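Local coordinates for molybdopterin-guanine dinucleotide biosynthesis adapter protein (Escherichia coli, PDB 1NP6) that binds GTP and hydrolyses it weakly, and may serve as an adapter in the making and use of the molybdopterin-guanine dinucleotide cofactor, at residues Ile6-Phe11 with Asp88-Ala93; Leu101-Val106 with Val166-Lys171. All blocks are in the same frame, centred on the assembly; numbering follows the deposited sequence.

Contact 1. Residues Ile6-Phe11 with Asp88-Ala93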
loop_
_atom_site.group_PDB
_atom_site.type_symbol
_atom_site.label_atom_id
_atom_site.label_comp_id
_atom_site.label_asym_id
_atom_site.label_seq_id
_atom_site.Cartn_x
_atom_site.Cartn_y
_atom_site.Cartn_z
ATOM N N ILE B 6 13.757 11.163 -8.200
ATOM C CA ILE B 6 13.460 12.240 -7.251
ATOM C C ILE B 6 14.210 12.159 -5.908
ATOM O O ILE B 6 14.492 11.069 -5.408
ATOM C CB ILE B 6 11.909 12.447 -7.060
ATOM C CG1 ILE B 6 11.280 11.336 -6.211
ATOM C CG2 ILE B 6 11.203 12.575 -8.403
ATOM C CD1 ILE B 6 9.885 11.685 -5.725
ATOM N N PRO B 7 14.525 13.323 -5.334
ATOM C CA PRO B 7 15.306 13.398 -4.094
ATOM C C PRO B 7 14.638 12.749 -2.883
ATOM O O PRO B 7 13.431 12.934 -2.641
ATOM C CB PRO B 7 15.446 14.908 -3.857
ATOM C CG PRO B 7 15.167 15.540 -5.158
ATOM C CD PRO B 7 14.161 14.664 -5.834
ATOM N N LEU B 8 15.446 11.985 -2.148
ATOM C CA LEU B 8 15.116 11.446 -0.833
ATOM C C LEU B 8 15.804 12.282 0.271
ATOM O O LEU B 8 16.997 12.595 0.181
ATOM C CB LEU B 8 15.589 9.983 -0.752
ATOM C CG LEU B 8 14.619 8.815 -0.980
ATOM C CD1 LEU B 8 13.981 8.852 -2.364
ATOM C CD2 LEU B 8 15.311 7.469 -0.746
ATOM N N LEU B 9 15.064 12.644 1.318
ATOM C CA LEU B 9 15.621 13.449 2.414
ATOM C C LEU B 9 15.178 12.932 3.786
ATOM O O LEU B 9 13.977 12.884 4.087
ATOM C CB LEU B 9 15.211 14.931 2.259
ATOM C CG LEU B 9 15.672 15.910 3.353
ATOM C CD1 LEU B 9 17.200 16.143 3.328
ATOM C CD2 LEU B 9 14.926 17.237 3.225
ATOM N N ALA B 10 16.138 12.554 4.625
ATOM C CA ALA B 10 15.810 12.045 5.958
ATOM C C ALA B 10 15.861 13.133 7.030
ATOM O O ALA B 10 16.635 14.084 6.929
ATOM C CB ALA B 10 16.740 10.895 6.342
ATOM N N PHE B 11 15.039 12.955 8.058
ATOM C CA PHE B 11 15.083 13.746 9.275
ATOM C C PHE B 11 15.450 12.824 10.425
ATOM O O PHE B 11 14.795 11.801 10.643
ATOM C CB PHE B 11 13.725 14.430 9.529
ATOM C CG PHE B 11 13.559 15.720 8.764
ATOM C CD1 PHE B 11 13.166 15.702 7.438
ATOM C CD2 PHE B 11 13.863 16.939 9.351
ATOM C CE1 PHE B 11 13.062 16.874 6.711
ATOM C CE2 PHE B 11 13.751 18.121 8.629
ATOM C CZ PHE B 11 13.346 18.087 7.314
ATOM N N ASP B 88 14.756 -2.009 2.973
ATOM C CA ASP B 88 15.478 -1.535 1.788
ATOM C C ASP B 88 14.820 -0.239 1.318
ATOM O O ASP B 88 13.782 -0.273 0.661
ATOM C CB ASP B 88 15.387 -2.629 0.724
ATOM C CG ASP B 88 16.264 -2.382 -0.501
ATOM O OD1 ASP B 88 16.572 -1.221 -0.861
ATOM O OD2 ASP B 88 16.657 -3.336 -1.205
ATOM N N LEU B 89 15.426 0.889 1.684
ATOM C CA LEU B 89 14.915 2.231 1.373
ATOM C C LEU B 89 14.736 2.529 -0.105
ATOM O O LEU B 89 13.742 3.134 -0.499
ATOM C CB LEU B 89 15.819 3.310 1.985
ATOM C CG LEU B 89 15.577 3.737 3.435
ATOM C CD1 LEU B 89 16.440 4.946 3.775
ATOM C CD2 LEU B 89 14.103 4.031 3.703
ATOM N N GLN B 90 15.698 2.137 -0.932
ATOM C CA GLN B 90 15.568 2.428 -2.361
ATOM C C GLN B 90 14.485 1.572 -3.006
ATOM O O GLN B 90 13.831 2.018 -3.960
ATOM C CB GLN B 90 16.905 2.284 -3.122
ATOM C CG GLN B 90 17.987 3.323 -2.743
ATOM C CD GLN B 90 17.708 4.761 -3.220
ATOM O OE1 GLN B 90 18.417 5.687 -2.822
ATOM N NE2 GLN B 90 16.693 4.945 -4.063
ATOM N N PHE B 91 14.290 0.360 -2.495
ATOM C CA PHE B 91 13.208 -0.491 -2.974
ATOM C C PHE B 91 11.866 0.163 -2.614
ATOM O O PHE B 91 10.991 0.338 -3.471
ATOM C CB PHE B 91 13.293 -1.908 -2.386
ATOM C CG PHE B 91 12.138 -2.814 -2.797
ATOM C CD1 PHE B 91 12.065 -3.344 -4.088
ATOM C CD2 PHE B 91 11.123 -3.112 -1.896
ATOM C CE1 PHE B 91 10.994 -4.156 -4.470
ATOM C CE2 PHE B 91 10.050 -3.921 -2.261
ATOM C CZ PHE B 91 9.976 -4.442 -3.547
ATOM N N LEU B 92 11.731 0.541 -1.354
ATOM C CA LEU B 92 10.484 1.136 -0.879
ATOM C C LEU B 92 10.116 2.375 -1.701
ATOM O O LEU B 92 9.011 2.446 -2.233
ATOM C CB LEU B 92 10.540 1.421 0.627
ATOM C CG LEU B 92 10.528 0.200 1.556
ATOM C CD1 LEU B 92 10.735 0.637 3.000
ATOM C CD2 LEU B 92 9.258 -0.645 1.406
ATOM N N ALA B 93 11.057 3.310 -1.845
ATOM C CA ALA B 93 10.849 4.511 -2.652
ATOM C C ALA B 93 10.459 4.226 -4.112
ATOM O O ALA B 93 9.603 4.928 -4.685
ATOM C CB ALA B 93 12.055 5.414 -2.573
#
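Leu8 reaches from strand 8-12 onto helix 89-95 with its two methyls parted between two partners. CD1 lies against the methyl of Ala93, 3.9 Å from Ala93 CB, while CD2 comes within 4.1 Å of OE1 of Gln90, a loose touch of a methyl on an amide oxygen. The Gln90 chain is bent at chi2 (-71°), which brings its amide oxygen to the leucine at a slant even though its CB does not face the strand. On the helix, Asp88 is the N-cap: Phe91 N donates to Asp88 OD1 at 3.2 Å, approaching from well above the carboxylate plane. Regular helical bonding follows at once, from Leu92 N to Asp88 O and from Ala93 N to Leu89 O. The CB of Ala93 points toward the strand. Around this pair, Leu8 also packs on Ile104 and Leu89 on Val106, both of the adjoining strand 103-107, and Leu92 meets Trp75 of the second subunit. No hydrogen bond joins the two segments; as in other alpha/beta folds, a helix packs on one face of the parallel sheet, held here by apolar contact with the polar Gln90 amide at the exposed margin.

Contact 2. Residues Leu101-Val106 with Val166-Lys171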
loop_
_atom_site.group_PDB
_atom_site.type_symbol
_atom_site.label_atom_id
_atom_site.label_comp_id
_atom_site.label_asym_id
_atom_site.label_seq_id
_atom_site.Cartn_x
_atom_site.Cartn_y
_atom_site.Cartn_z
ATOM N N LEU B 101 5.061 12.879 -7.570
ATOM C CA LEU B 101 5.768 13.361 -6.371
ATOM C C LEU B 101 7.009 14.150 -6.756
ATOM O O LEU B 101 7.599 13.906 -7.809
ATOM C CB LEU B 101 6.177 12.195 -5.449
ATOM C CG LEU B 101 5.122 11.302 -4.768
ATOM C CD1 LEU B 101 5.807 10.138 -4.051
ATOM C CD2 LEU B 101 4.176 12.049 -3.779
ATOM N N ASP B 102 7.419 15.066 -5.883
ATOM C CA ASP B 102 8.618 15.891 -6.085
ATOM C C ASP B 102 9.763 15.589 -5.121
ATOM O O ASP B 102 10.904 15.951 -5.386
ATOM C CB ASP B 102 8.253 17.371 -5.940
ATOM C CG ASP B 102 7.143 17.791 -6.883
ATOM O OD1 ASP B 102 7.288 17.567 -8.100
ATOM O OD2 ASP B 102 6.085 18.347 -6.505
ATOM N N LEU B 103 9.440 14.945 -3.997
ATOM C CA LEU B 103 10.321 14.838 -2.840
ATOM C C LEU B 103 9.800 13.751 -1.917
ATOM O O LEU B 103 8.619 13.730 -1.603
ATOM C CB LEU B 103 10.326 16.162 -2.058
ATOM C CG LEU B 103 11.016 16.203 -0.696
ATOM C CD1 LEU B 103 12.547 16.372 -0.866
ATOM C CD2 LEU B 103 10.441 17.308 0.169
ATOM N N ILE B 104 10.680 12.864 -1.463
ATOM C CA ILE B 104 10.278 11.866 -0.480
ATOM C C ILE B 104 11.003 12.085 0.845
ATOM O O ILE B 104 12.235 12.022 0.903
ATOM C CB ILE B 104 10.513 10.434 -1.045
ATOM C CG1 ILE B 104 9.627 10.175 -2.271
ATOM C CG2 ILE B 104 10.266 9.377 0.008
ATOM C CD1 ILE B 104 10.088 8.967 -3.147
ATOM N N LEU B 105 10.233 12.330 1.912
ATOM C CA LEU B 105 10.776 12.468 3.262
ATOM C C LEU B 105 10.900 11.097 3.938
ATOM O O LEU B 105 10.033 10.247 3.739
ATOM C CB LEU B 105 9.904 13.399 4.122
ATOM C CG LEU B 105 9.667 14.796 3.523
ATOM C CD1 LEU B 105 8.460 15.520 4.158
ATOM C CD2 LEU B 105 10.932 15.649 3.653
ATOM N N VAL B 106 11.951 10.912 4.750
ATOM C CA VAL B 106 12.241 9.613 5.397
ATOM C C VAL B 106 12.479 9.753 6.893
ATOM O O VAL B 106 13.266 10.605 7.323
ATOM C CB VAL B 106 13.466 8.913 4.737
ATOM C CG1 VAL B 106 13.699 7.508 5.356
ATOM C CG2 VAL B 106 13.279 8.838 3.235
ATOM N N VAL B 166 13.432 23.698 -0.236
ATOM C CA VAL B 166 13.347 24.089 -1.667
ATOM C C VAL B 166 14.723 24.367 -2.344
ATOM O O VAL B 166 15.007 23.887 -3.455
ATOM C CB VAL B 166 12.408 25.296 -1.887
ATOM C CG1 VAL B 166 12.391 25.712 -3.370
ATOM C CG2 VAL B 166 11.014 24.955 -1.427
ATOM N N GLU B 167 15.565 25.134 -1.657
ATOM C CA GLU B 167 16.863 25.537 -2.178
ATOM C C GLU B 167 17.810 24.349 -2.372
ATOM O O GLU B 167 18.568 24.325 -3.332
ATOM C CB GLU B 167 17.490 26.596 -1.274
ATOM C CG GLU B 167 17.001 27.994 -1.606
ATOM C CD GLU B 167 16.711 28.825 -0.374
ATOM O OE1 GLU B 167 17.599 28.923 0.500
ATOM O OE2 GLU B 167 15.597 29.384 -0.286
ATOM N N TRP B 168 17.757 23.391 -1.445
ATOM C CA TRP B 168 18.455 22.119 -1.564
ATOM C C TRP B 168 17.924 21.302 -2.749
ATOM O O TRP B 168 18.715 20.704 -3.498
ATOM C CB TRP B 168 18.364 21.325 -0.251
ATOM C CG TRP B 168 18.903 19.918 -0.376
ATOM C CD1 TRP B 168 20.227 19.528 -0.332
ATOM C CD2 TRP B 168 18.142 18.722 -0.571
ATOM N NE1 TRP B 168 20.317 18.165 -0.480
ATOM C CE2 TRP B 168 19.059 17.645 -0.643
ATOM C CE3 TRP B 168 16.768 18.443 -0.708
ATOM C CZ2 TRP B 168 18.646 16.322 -0.835
ATOM C CZ3 TRP B 168 16.360 17.132 -0.902
ATOM C CH2 TRP B 168 17.302 16.081 -0.956
ATOM N N MET B 169 16.598 21.292 -2.928
ATOM C CA MET B 169 15.969 20.559 -4.033
ATOM C C MET B 169 16.429 21.065 -5.413
ATOM O O MET B 169 16.630 20.273 -6.344
ATOM C CB MET B 169 14.434 20.611 -3.945
ATOM C CG MET B 169 13.819 19.661 -2.907
ATOM S SD MET B 169 12.013 20.042 -2.642
ATOM C CE MET B 169 11.361 19.238 -4.048
ATOM N N GLN B 170 16.602 22.380 -5.532
ATOM C CA GLN B 170 17.063 23.007 -6.778
ATOM C C GLN B 170 18.450 22.514 -7.200
ATOM O O GLN B 170 18.744 22.442 -8.392
ATOM C CB GLN B 170 17.098 24.525 -6.638
ATOM C CG GLN B 170 15.735 25.171 -6.476
ATOM C CD GLN B 170 15.853 26.620 -6.052
ATOM O OE1 GLN B 170 16.798 26.982 -5.355
ATOM N NE2 GLN B 170 14.902 27.451 -6.470
ATOM N N LYS B 171 19.277 22.161 -6.218
ATOM C CA LYS B 171 20.639 21.677 -6.459
ATOM C C LYS B 171 20.670 20.215 -6.870
ATOM O O LYS B 171 21.712 19.717 -7.301
ATOM C CB LYS B 171 21.539 21.900 -5.224
ATOM C CG LYS B 171 21.837 23.377 -4.939
ATOM C CD LYS B 171 22.635 23.568 -3.652
ATOM C CE LYS B 171 21.951 24.567 -2.715
ATOM N NZ LYS B 171 22.870 25.610 -2.170
#
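A chi1 of 171° turns the Leu103 branch opposite its own amide nitrogen, and CG of Met169 stands anti to its carbonyl carbon, so that the two chains cross at about a right angle between strand 103-107 and the last turns of helix 158-170. Met169 runs extended through chi2 and then bends at chi3 (80°), which brings its methyl onto Asp102 and Leu103. Met169 CE sits 3.8 Å from Leu103 CB. The same Met169 CE is 3.6 Å from Asp102 O, a backbone oxygen, with Asp102 CB a little farther off. Leu103 CD1 lies between the Met169 chain and the indole, 4.1 Å from Met169 SD and 3.9 Å from Trp168 CZ3. That methyl stands at the edge of the indole, near the ring plane, and not over a face. Were Met169 an alanine, the thioether and its methyl would be gone, which would probably open a gap beside Leu103 CB and Asp102 O and cost Leu103 CD1 one of its neighbours. Leu103 also touches Leu30 of helix 19-32, and Trp168 reaches Pro7 and Leu9. OD2 of Asp102 instead pairs with Arg36 NE in a salt bridge. Its charge is thus probably balanced outside the junction, and what joins the C-terminal helix to the strand is apolar, a thioether and an indole edge around one leucine, without a hydrogen bond between the segments.

How the contacts relate
Contacts 1 and 2 have their centres about 11 Å apart and share one parallel six-stranded sheet, in which strands 8-12 and 103-107 are neighbours. Backbone bonds join them directly: Leu9 N lies 2.9 Å from Ile104 O, and Leu9 O the same distance from Val106 N, both probable hydrogen bonds. Along the chain both segments of contact 1 precede those of contact 2, and a loop separates helix 89-95 from strand 103-107. The two helices pack on opposite faces of the sheet, 89-95 on one and the C-terminal 158-170 on the other. This layered arrangement suits a P-loop NTPase fold, whose Walker A loop follows strand 8-12 and runs into helix 19-32, where Lys19 and Thr20 probably bind GTP.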